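Local coordinates for putative glutathione-regulated potassium-efflux system protein KefB (Vibrio parahaemolyticus RIMD 2210633, PDB 3C85) that is thought to be a potassium-efflux antiporter of the CPA2 family, represented here by its AMP-binding TrkA-N domain, at residues Q134-L145 and V153-E162; M47-D56 and H79-I87. All coordinates share one frame; numbering follows the deposited sequence.

Contact 1: residues Q134-L145 and V153-E162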
loop_
_atom_site.group_PDB
_atom_site.type_symbol
_atom_site.label_atom_id
_atom_site.label_comp_id
_atom_site.label_asym_id
_atom_site.label_seq_id
_atom_site.Cartn_x
_atom_site.Cartn_y
_atom_site.Cartn_z
ATOM N N GLN A 134 -18.664 11.573 0.053
ATOM C CA GLN A 134 -17.524 11.331 0.904
ATOM C C GLN A 134 -16.236 11.461 0.106
ATOM O O GLN A 134 -16.239 11.376 -1.076
ATOM C CB GLN A 134 -17.656 9.972 1.570
ATOM C CG GLN A 134 -18.938 9.796 2.369
ATOM C CD GLN A 134 -18.991 8.544 3.151
ATOM O OE1 GLN A 134 -18.820 8.564 4.339
ATOM N NE2 GLN A 134 -19.230 7.461 2.506
ATOM N N ILE A 135 -15.154 11.709 0.787
ATOM C CA ILE A 135 -13.873 11.848 0.158
ATOM C C ILE A 135 -12.850 11.107 1.003
ATOM O O ILE A 135 -12.846 11.232 2.189
ATOM C CB ILE A 135 -13.469 13.275 0.092
ATOM C CG1 ILE A 135 -14.502 14.115 -0.633
ATOM C CG2 ILE A 135 -12.174 13.412 -0.509
ATOM C CD1 ILE A 135 -14.301 15.579 -0.469
ATOM N N ALA A 136 -12.008 10.335 0.350
ATOM C CA ALA A 136 -10.871 9.703 0.970
ATOM C C ALA A 136 -9.576 10.039 0.265
ATOM O O ALA A 136 -9.545 10.303 -0.876
ATOM C CB ALA A 136 -11.046 8.289 1.087
ATOM N N ALA A 137 -8.513 10.051 1.028
ATOM C CA ALA A 137 -7.202 10.510 0.569
ATOM C C ALA A 137 -6.094 9.595 1.062
ATOM O O ALA A 137 -6.257 8.838 2.045
ATOM C CB ALA A 137 -6.972 11.914 1.017
ATOM N N ILE A 138 -4.959 9.648 0.388
ATOM C CA ILE A 138 -3.830 8.834 0.748
ATOM C C ILE A 138 -2.627 9.717 0.639
ATOM O O ILE A 138 -2.552 10.508 -0.225
ATOM C CB ILE A 138 -3.717 7.594 -0.151
ATOM C CG1 ILE A 138 -2.857 6.506 0.461
ATOM C CG2 ILE A 138 -3.312 7.950 -1.532
ATOM C CD1 ILE A 138 -3.047 5.212 -0.163
ATOM N N ALA A 139 -1.710 9.588 1.575
ATOM C CA ALA A 139 -0.521 10.387 1.588
ATOM C C ALA A 139 0.674 9.696 2.267
ATOM O O ALA A 139 0.571 8.616 2.718
ATOM C CB ALA A 139 -0.795 11.699 2.215
ATOM N N GLU A 140 1.788 10.388 2.312
ATOM C CA GLU A 140 3.034 9.830 2.792
ATOM C C GLU A 140 3.311 9.871 4.291
ATOM O O GLU A 140 3.936 9.011 4.823
ATOM C CB GLU A 140 4.190 10.480 2.072
ATOM C CG GLU A 140 4.318 10.091 0.686
ATOM C CD GLU A 140 5.657 10.431 0.154
ATOM O OE1 GLU A 140 5.923 11.594 -0.072
ATOM O OE2 GLU A 140 6.468 9.530 0.034
ATOM N N TYR A 141 2.853 10.937 4.915
ATOM C CA TYR A 141 3.245 11.312 6.249
ATOM C C TYR A 141 2.058 11.715 7.111
ATOM O O TYR A 141 1.110 12.246 6.618
ATOM C CB TYR A 141 4.230 12.469 6.205
ATOM C CG TYR A 141 5.505 12.217 5.438
ATOM C CD1 TYR A 141 6.453 11.345 5.909
ATOM C CD2 TYR A 141 5.767 12.871 4.282
ATOM C CE1 TYR A 141 7.635 11.134 5.215
ATOM C CE2 TYR A 141 6.917 12.670 3.593
ATOM C CZ TYR A 141 7.855 11.802 4.054
ATOM O OH TYR A 141 9.019 11.599 3.359
ATOM N N PRO A 142 2.165 11.459 8.404
ATOM C CA PRO A 142 1.063 11.807 9.309
ATOM C C PRO A 142 0.638 13.282 9.187
ATOM O O PRO A 142 -0.557 13.538 9.164
ATOM C CB PRO A 142 1.653 11.544 10.693
ATOM C CG PRO A 142 2.619 10.394 10.456
ATOM C CD PRO A 142 3.250 10.746 9.105
ATOM N N ASP A 143 1.578 14.229 9.044
ATOM C CA ASP A 143 1.136 15.638 8.950
ATOM C C ASP A 143 0.268 15.906 7.714
ATOM O O ASP A 143 -0.723 16.658 7.770
ATOM C CB ASP A 143 2.252 16.707 9.171
ATOM C CG ASP A 143 3.425 16.584 8.234
ATOM O OD1 ASP A 143 3.401 15.734 7.300
ATOM O OD2 ASP A 143 4.427 17.334 8.471
ATOM N N GLN A 144 0.615 15.269 6.611
ATOM C CA GLN A 144 -0.181 15.367 5.397
ATOM C C GLN A 144 -1.579 14.780 5.624
ATOM O O GLN A 144 -2.585 15.352 5.185
ATOM C CB GLN A 144 0.532 14.649 4.265
ATOM C CG GLN A 144 1.846 15.327 3.756
ATOM C CD GLN A 144 2.560 14.456 2.729
ATOM O OE1 GLN A 144 2.390 13.245 2.712
ATOM N NE2 GLN A 144 3.348 15.079 1.858
ATOM N N LEU A 145 -1.653 13.651 6.313
ATOM C CA LEU A 145 -2.940 12.978 6.504
ATOM C C LEU A 145 -3.831 13.790 7.433
ATOM O O LEU A 145 -5.016 13.989 7.146
ATOM C CB LEU A 145 -2.732 11.570 7.073
ATOM C CG LEU A 145 -2.170 10.478 6.108
ATOM C CD1 LEU A 145 -2.315 9.123 6.813
ATOM C CD2 LEU A 145 -2.914 10.458 4.807
ATOM N N VAL A 153 -11.500 15.958 4.400
ATOM C CA VAL A 153 -11.718 14.593 3.856
ATOM C C VAL A 153 -12.315 13.734 4.969
ATOM O O VAL A 153 -12.108 14.042 6.157
ATOM C CB VAL A 153 -10.439 13.905 3.237
ATOM C CG1 VAL A 153 -9.710 14.815 2.190
ATOM C CG2 VAL A 153 -9.503 13.395 4.288
ATOM N N ASP A 154 -13.038 12.677 4.609
ATOM C CA ASP A 154 -13.660 11.773 5.592
ATOM C C ASP A 154 -12.731 10.676 6.153
ATOM O O ASP A 154 -12.880 10.226 7.317
ATOM C CB ASP A 154 -14.912 11.158 4.989
ATOM C CG ASP A 154 -15.928 12.224 4.527
ATOM O OD1 ASP A 154 -16.664 12.742 5.364
ATOM O OD2 ASP A 154 -15.984 12.570 3.334
ATOM N N ALA A 155 -11.780 10.228 5.341
ATOM C CA ALA A 155 -10.843 9.188 5.750
ATOM C C ALA A 155 -9.501 9.433 5.097
ATOM O O ALA A 155 -9.460 9.828 3.960
ATOM C CB ALA A 155 -11.358 7.806 5.348
ATOM N N ALA A 156 -8.401 9.190 5.814
ATOM C CA ALA A 156 -7.081 9.448 5.254
ATOM C C ALA A 156 -6.144 8.300 5.626
ATOM O O ALA A 156 -6.065 7.954 6.801
ATOM C CB ALA A 156 -6.558 10.775 5.816
ATOM N N PHE A 157 -5.417 7.737 4.645
ATOM C CA PHE A 157 -4.631 6.536 4.880
ATOM C C PHE A 157 -3.234 6.767 4.414
ATOM O O PHE A 157 -2.978 7.618 3.565
ATOM C CB PHE A 157 -5.274 5.356 4.152
ATOM C CG PHE A 157 -6.604 4.979 4.742
ATOM C CD1 PHE A 157 -6.667 4.402 6.034
ATOM C CD2 PHE A 157 -7.778 5.239 4.049
ATOM C CE1 PHE A 157 -7.874 4.078 6.601
ATOM C CE2 PHE A 157 -9.017 4.905 4.616
ATOM C CZ PHE A 157 -9.052 4.320 5.891
ATOM N N ASN A 158 -2.306 6.049 4.984
ATOM C CA ASN A 158 -0.904 6.274 4.635
ATOM C C ASN A 158 -0.486 5.326 3.512
ATOM O O ASN A 158 -0.743 4.114 3.615
ATOM C CB ASN A 158 -0.039 5.998 5.881
ATOM C CG ASN A 158 1.407 6.291 5.634
ATOM O OD1 ASN A 158 2.098 5.511 4.956
ATOM N ND2 ASN A 158 1.893 7.419 6.184
ATOM N N ILE A 159 0.137 5.858 2.450
ATOM C CA ILE A 159 0.518 5.037 1.271
ATOM C C ILE A 159 1.318 3.784 1.696
ATOM O O ILE A 159 1.046 2.657 1.243
ATOM C CB ILE A 159 1.398 5.858 0.313
ATOM C CG1 ILE A 159 0.613 7.002 -0.342
ATOM C CG2 ILE A 159 2.083 4.958 -0.777
ATOM C CD1 ILE A 159 1.524 7.972 -1.070
ATOM N N TYR A 160 2.312 3.974 2.562
ATOM C CA TYR A 160 3.239 2.878 2.925
ATOM C C TYR A 160 2.643 1.886 3.921
ATOM O O TYR A 160 2.909 0.717 3.811
ATOM C CB TYR A 160 4.579 3.449 3.414
ATOM C CG TYR A 160 5.109 4.348 2.335
ATOM C CD1 TYR A 160 5.687 3.806 1.172
ATOM C CD2 TYR A 160 4.981 5.725 2.446
ATOM C CE1 TYR A 160 6.115 4.624 0.150
ATOM C CE2 TYR A 160 5.426 6.564 1.428
ATOM C CZ TYR A 160 5.975 6.001 0.293
ATOM O OH TYR A 160 6.378 6.843 -0.683
ATOM N N SER A 161 1.813 2.355 4.856
ATOM C CA SER A 161 1.068 1.448 5.740
ATOM C C SER A 161 0.149 0.543 4.955
ATOM O O SER A 161 0.097 -0.670 5.186
ATOM C CB SER A 161 0.239 2.258 6.754
ATOM O OG SER A 161 1.108 3.062 7.548
ATOM N N GLU A 162 -0.602 1.142 4.042
ATOM C CA GLU A 162 -1.510 0.401 3.152
ATOM C C GLU A 162 -0.743 -0.594 2.284
ATOM O O GLU A 162 -1.181 -1.745 2.113
ATOM C CB GLU A 162 -2.316 1.387 2.271
ATOM C CG GLU A 162 -3.304 2.274 3.108
ATOM C CD GLU A 162 -4.244 1.436 3.990
ATOM O OE1 GLU A 162 -4.805 0.421 3.503
ATOM O OE2 GLU A 162 -4.426 1.791 5.182
#
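Strands 134-139 and 155-158 run parallel, their axes 4.7 Å apart at closest approach and inclined by 21°, with A136, A137, I138 and A139 bridged in turn to A155, A156, F157 and N158. They are joined through helix 142-151 as a beta-alpha-beta unit at one border of the chain's Rossmann-type sheet. Backbone bonds from A137 N to A155 O, F157 N to A137 O, A139 N to F157 O and I159 N to A139 O carry the pairing. Just before the ladder, D154 grips I135 from both its side chain and its backbone: OD2 accepts from I135 N at 2.8 Å through the anti lone pair, while its N donates to I135 O. On the face of A136 and A155, I138 CG1 lies 3.6 Å from I159 CG1, the two side chains crossing at about a right angle; there the F157 ring also stacks on H170 of the second subunit. On the other face the connecting helix turns L145 back over the strand, its CD2 3.8 Å from A156 CB. N158 caps helix 159-175: with CG anti to the backbone N (chi1 -176°), OD1 accepts from S161 N and, weakly, from Y160 N, whereas ND2 gives a weak bond to E140 O. The carboxylate of E140 and the ring of Y160 are turned 46° apart, and Y160 OH donates to E140 OE2 at 2.8 Å, on its anti side.

Contact 2: residues M47-D56 and H79-I87; sequences MGRIGTGAYD and HRSEGRNVI
R84 reaches across to helix 49-62, its chain, extended from CG to NE, lying along the Y55 ring with CD over one face, 4.1 Å from the ring centroid in a CH-pi contact, and with the guanidinium nearly perpendicular to that ring (84°). Beyond it the carboxylate of D56 is almost coplanar with the guanidinium, 25° apart, and is gripped side-on: NE of R84 donates to OD1 of D56 at 2.9 Å and NH2 to OD2 at 3.0 Å. NH1 of R84 turns to E82 OE1, forming a three-residue salt-bridge network, and also gives a weak bond to H79 ND1, while T52 CG2 rests over one guanidinium face, 3.6 Å from R84 CZ. The contact joins the turn after the first strand of the Rossmann fold and the first turns of helix 49-62, where G48 and G51 fit a GxGxxG pattern, to the end of helix 73-81 and the start of strand 86-88. Here H79 points NE2 at M47 O, 2.9 Å away, meeting a carbonyl lone pair close to its own ring plane. Selenomethionine M47, bent at chi2 and chi3, folds its CE over the H79 ring and against V86 CG2, 3.9 Å away. Y55 OH accepts from N85 N at 3.0 Å.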
loop_
_atom_site.group_PDB
_atom_site.type_symbol
_atom_site.label_atom_id
_atom_site.label_comp_id
_atom_site.label_asym_id
_atom_site.label_seq_id
_atom_site.Cartn_x
_atom_site.Cartn_y
_atom_site.Cartn_z
HETATM N N MSE A 47 -4.565 8.347 -11.790
HETATM C CA MSE A 47 -4.553 6.920 -12.137
HETATM C C MSE A 47 -3.135 6.419 -12.390
HETATM O O MSE A 47 -2.870 5.691 -13.373
HETATM C CB MSE A 47 -5.479 6.636 -13.351
HETATM C CG MSE A 47 -6.912 6.789 -13.029
HETATM SE SE MSE A 47 -7.643 5.431 -11.852
HETATM C CE MSE A 47 -7.373 3.860 -12.995
ATOM N N GLY A 48 -2.227 6.824 -11.508
ATOM C CA GLY A 48 -0.860 6.240 -11.408
ATOM C C GLY A 48 -1.124 4.918 -10.715
ATOM O O GLY A 48 -2.274 4.480 -10.683
ATOM N N ARG A 49 -0.097 4.308 -10.147
ATOM C CA ARG A 49 -0.200 2.995 -9.581
ATOM C C ARG A 49 -1.164 2.890 -8.396
ATOM O O ARG A 49 -1.852 1.943 -8.277
ATOM C CB ARG A 49 1.188 2.430 -9.272
ATOM C CG ARG A 49 2.023 2.164 -10.509
ATOM C CD ARG A 49 3.223 1.327 -10.231
ATOM N NE ARG A 49 2.845 -0.051 -10.102
ATOM C CZ ARG A 49 2.745 -0.890 -11.111
ATOM N NH1 ARG A 49 3.018 -0.479 -12.326
ATOM N NH2 ARG A 49 2.389 -2.129 -10.899
ATOM N N ILE A 50 -1.214 3.908 -7.561
ATOM C CA ILE A 50 -2.176 3.877 -6.445
ATOM C C ILE A 50 -3.635 3.863 -6.949
ATOM O O ILE A 50 -4.460 2.959 -6.596
ATOM C CB ILE A 50 -1.929 4.997 -5.413
ATOM C CG1 ILE A 50 -0.533 4.859 -4.788
ATOM C CG2 ILE A 50 -2.988 4.949 -4.281
ATOM C CD1 ILE A 50 -0.201 6.018 -3.878
ATOM N N GLY A 51 -3.965 4.855 -7.760
ATOM C CA GLY A 51 -5.350 5.001 -8.282
ATOM C C GLY A 51 -5.781 3.777 -9.063
ATOM O O GLY A 51 -6.934 3.339 -8.984
ATOM N N THR A 52 -4.832 3.193 -9.793
ATOM C CA THR A 52 -5.103 1.969 -10.566
ATOM C C THR A 52 -5.384 0.753 -9.662
ATOM O O THR A 52 -6.310 -0.007 -9.916
ATOM C CB THR A 52 -3.975 1.666 -11.546
ATOM O OG1 THR A 52 -3.763 2.806 -12.397
ATOM C CG2 THR A 52 -4.345 0.408 -12.379
ATOM N N GLY A 53 -4.597 0.571 -8.594
ATOM C CA GLY A 53 -4.907 -0.495 -7.664
ATOM C C GLY A 53 -6.244 -0.328 -6.986
ATOM O O GLY A 53 -6.964 -1.304 -6.757
ATOM N N ALA A 54 -6.579 0.905 -6.638
ATOM C CA ALA A 54 -7.895 1.175 -6.064
ATOM C C ALA A 54 -9.031 0.885 -7.064
ATOM O O ALA A 54 -10.047 0.194 -6.742
ATOM C CB ALA A 54 -7.948 2.658 -5.555
ATOM N N TYR A 55 -8.868 1.394 -8.276
ATOM C CA TYR A 55 -9.859 1.167 -9.363
ATOM C C TYR A 55 -10.118 -0.333 -9.519
ATOM O O TYR A 55 -11.264 -0.795 -9.539
ATOM C CB TYR A 55 -9.301 1.714 -10.692
ATOM C CG TYR A 55 -10.275 1.629 -11.855
ATOM C CD1 TYR A 55 -10.935 2.762 -12.329
ATOM C CD2 TYR A 55 -10.566 0.379 -12.459
ATOM C CE1 TYR A 55 -11.845 2.648 -13.411
ATOM C CE2 TYR A 55 -11.449 0.264 -13.481
ATOM C CZ TYR A 55 -12.108 1.378 -13.951
ATOM O OH TYR A 55 -12.991 1.188 -14.997
ATOM N N ASP A 56 -9.032 -1.101 -9.614
ATOM C CA ASP A 56 -9.133 -2.538 -9.859
ATOM C C ASP A 56 -9.715 -3.306 -8.667
ATOM O O ASP A 56 -10.510 -4.251 -8.836
ATOM C CB ASP A 56 -7.765 -3.057 -10.224
ATOM C CG ASP A 56 -7.402 -2.753 -11.651
ATOM O OD1 ASP A 56 -8.196 -2.089 -12.373
ATOM O OD2 ASP A 56 -6.297 -3.158 -12.045
ATOM N N HIS A 79 -4.939 3.178 -20.192
ATOM C CA HIS A 79 -6.030 2.665 -19.348
ATOM C C HIS A 79 -7.297 2.296 -20.125
ATOM O O HIS A 79 -7.899 1.233 -19.874
ATOM C CB HIS A 79 -6.407 3.684 -18.270
ATOM C CG HIS A 79 -5.482 3.694 -17.103
ATOM N ND1 HIS A 79 -5.221 2.568 -16.353
ATOM C CD2 HIS A 79 -4.801 4.709 -16.513
ATOM C CE1 HIS A 79 -4.387 2.876 -15.375
ATOM N NE2 HIS A 79 -4.131 4.173 -15.439
ATOM N N ARG A 80 -7.714 3.165 -21.051
ATOM C CA ARG A 80 -8.890 2.833 -21.886
ATOM C C ARG A 80 -8.664 1.581 -22.779
ATOM O O ARG A 80 -9.572 0.752 -22.902
ATOM C CB ARG A 80 -9.357 4.042 -22.709
ATOM C CG ARG A 80 -9.896 5.187 -21.866
ATOM C CD ARG A 80 -10.476 6.308 -22.739
ATOM N NE ARG A 80 -9.485 6.917 -23.630
ATOM C CZ ARG A 80 -8.761 7.994 -23.331
ATOM N NH1 ARG A 80 -8.874 8.580 -22.141
ATOM N NH2 ARG A 80 -7.901 8.476 -24.225
ATOM N N SER A 81 -7.454 1.388 -23.316
ATOM C CA SER A 81 -7.171 0.187 -24.126
ATOM C C SER A 81 -7.238 -1.070 -23.267
ATOM O O SER A 81 -7.486 -2.155 -23.797
ATOM C CB SER A 81 -5.801 0.260 -24.827
ATOM O OG SER A 81 -4.770 0.000 -23.877
ATOM N N GLU A 82 -7.047 -0.902 -21.951
ATOM C CA GLU A 82 -7.151 -1.980 -20.971
ATOM C C GLU A 82 -8.584 -2.142 -20.392
ATOM O O GLU A 82 -8.802 -2.967 -19.520
ATOM C CB GLU A 82 -6.093 -1.819 -19.853
ATOM C CG GLU A 82 -4.649 -2.048 -20.325
ATOM C CD GLU A 82 -3.546 -1.572 -19.343
ATOM O OE1 GLU A 82 -3.792 -1.296 -18.149
ATOM O OE2 GLU A 82 -2.398 -1.468 -19.778
ATOM N N GLY A 83 -9.551 -1.376 -20.882
ATOM C CA GLY A 83 -10.951 -1.543 -20.466
ATOM C C GLY A 83 -11.396 -0.653 -19.307
ATOM O O GLY A 83 -12.566 -0.707 -18.894
ATOM N N ARG A 84 -10.489 0.180 -18.786
ATOM C CA ARG A 84 -10.808 1.056 -17.652
ATOM C C ARG A 84 -11.465 2.381 -18.118
ATOM O O ARG A 84 -11.113 2.905 -19.171
ATOM C CB ARG A 84 -9.556 1.356 -16.841
ATOM C CG ARG A 84 -8.924 0.152 -16.155
ATOM C CD ARG A 84 -7.880 0.621 -15.132
ATOM N NE ARG A 84 -7.152 -0.533 -14.633
ATOM C CZ ARG A 84 -6.052 -1.019 -15.195
ATOM N NH1 ARG A 84 -5.525 -0.426 -16.254
ATOM N NH2 ARG A 84 -5.476 -2.105 -14.693
ATOM N N ASN A 85 -12.451 2.881 -17.361
ATOM C CA ASN A 85 -13.065 4.182 -17.695
ATOM C C ASN A 85 -12.197 5.268 -17.121
ATOM O O ASN A 85 -12.293 5.590 -15.928
ATOM C CB ASN A 85 -14.508 4.327 -17.191
ATOM C CG ASN A 85 -15.494 3.457 -17.961
ATOM O OD1 ASN A 85 -15.120 2.740 -18.890
ATOM N ND2 ASN A 85 -16.757 3.503 -17.561
ATOM N N VAL A 86 -11.328 5.810 -17.966
ATOM C CA VAL A 86 -10.402 6.845 -17.539
ATOM C C VAL A 86 -10.409 7.964 -18.577
ATOM O O VAL A 86 -10.336 7.706 -19.774
ATOM C CB VAL A 86 -8.955 6.291 -17.332
ATOM C CG1 VAL A 86 -7.978 7.439 -16.970
ATOM C CG2 VAL A 86 -8.966 5.267 -16.207
ATOM N N ILE A 87 -10.565 9.191 -18.121
ATOM C CA ILE A 87 -10.544 10.322 -19.025
ATOM C C ILE A 87 -9.384 11.224 -18.651
ATOM O O ILE A 87 -8.926 11.221 -17.491
ATOM C CB ILE A 87 -11.912 11.073 -19.045
ATOM C CG1 ILE A 87 -12.274 11.618 -17.659
ATOM C CG2 ILE A 87 -13.040 10.132 -19.561
ATOM C CD1 ILE A 87 -13.464 12.585 -17.707
#

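Contacts 1 and 2 belong to one parallel sheet, with strand 155-158 of contact 1 and strand 86-88 of contact 2 as its outermost strands within the chain; the contact centres are 20 Å apart, on opposite sides of the chain's centre. Helix 49-62 links them, since I50 CD1 packs 3.8 Å from I159 CG1. Contact 2 comes close to the AMP-site residues E70, acceptor for M47 N, and R72 (side chains of M47 about 4 Å and H79 about 5 Å away), whereas that of E140 of contact 1 is about 8 Å from H115. AMP, known to bind this protein, is absent from this chain. R49 NE of contact 2 bonds weakly to OD1 of N158 of the second subunit, counterpart of the contact 1 helix cap.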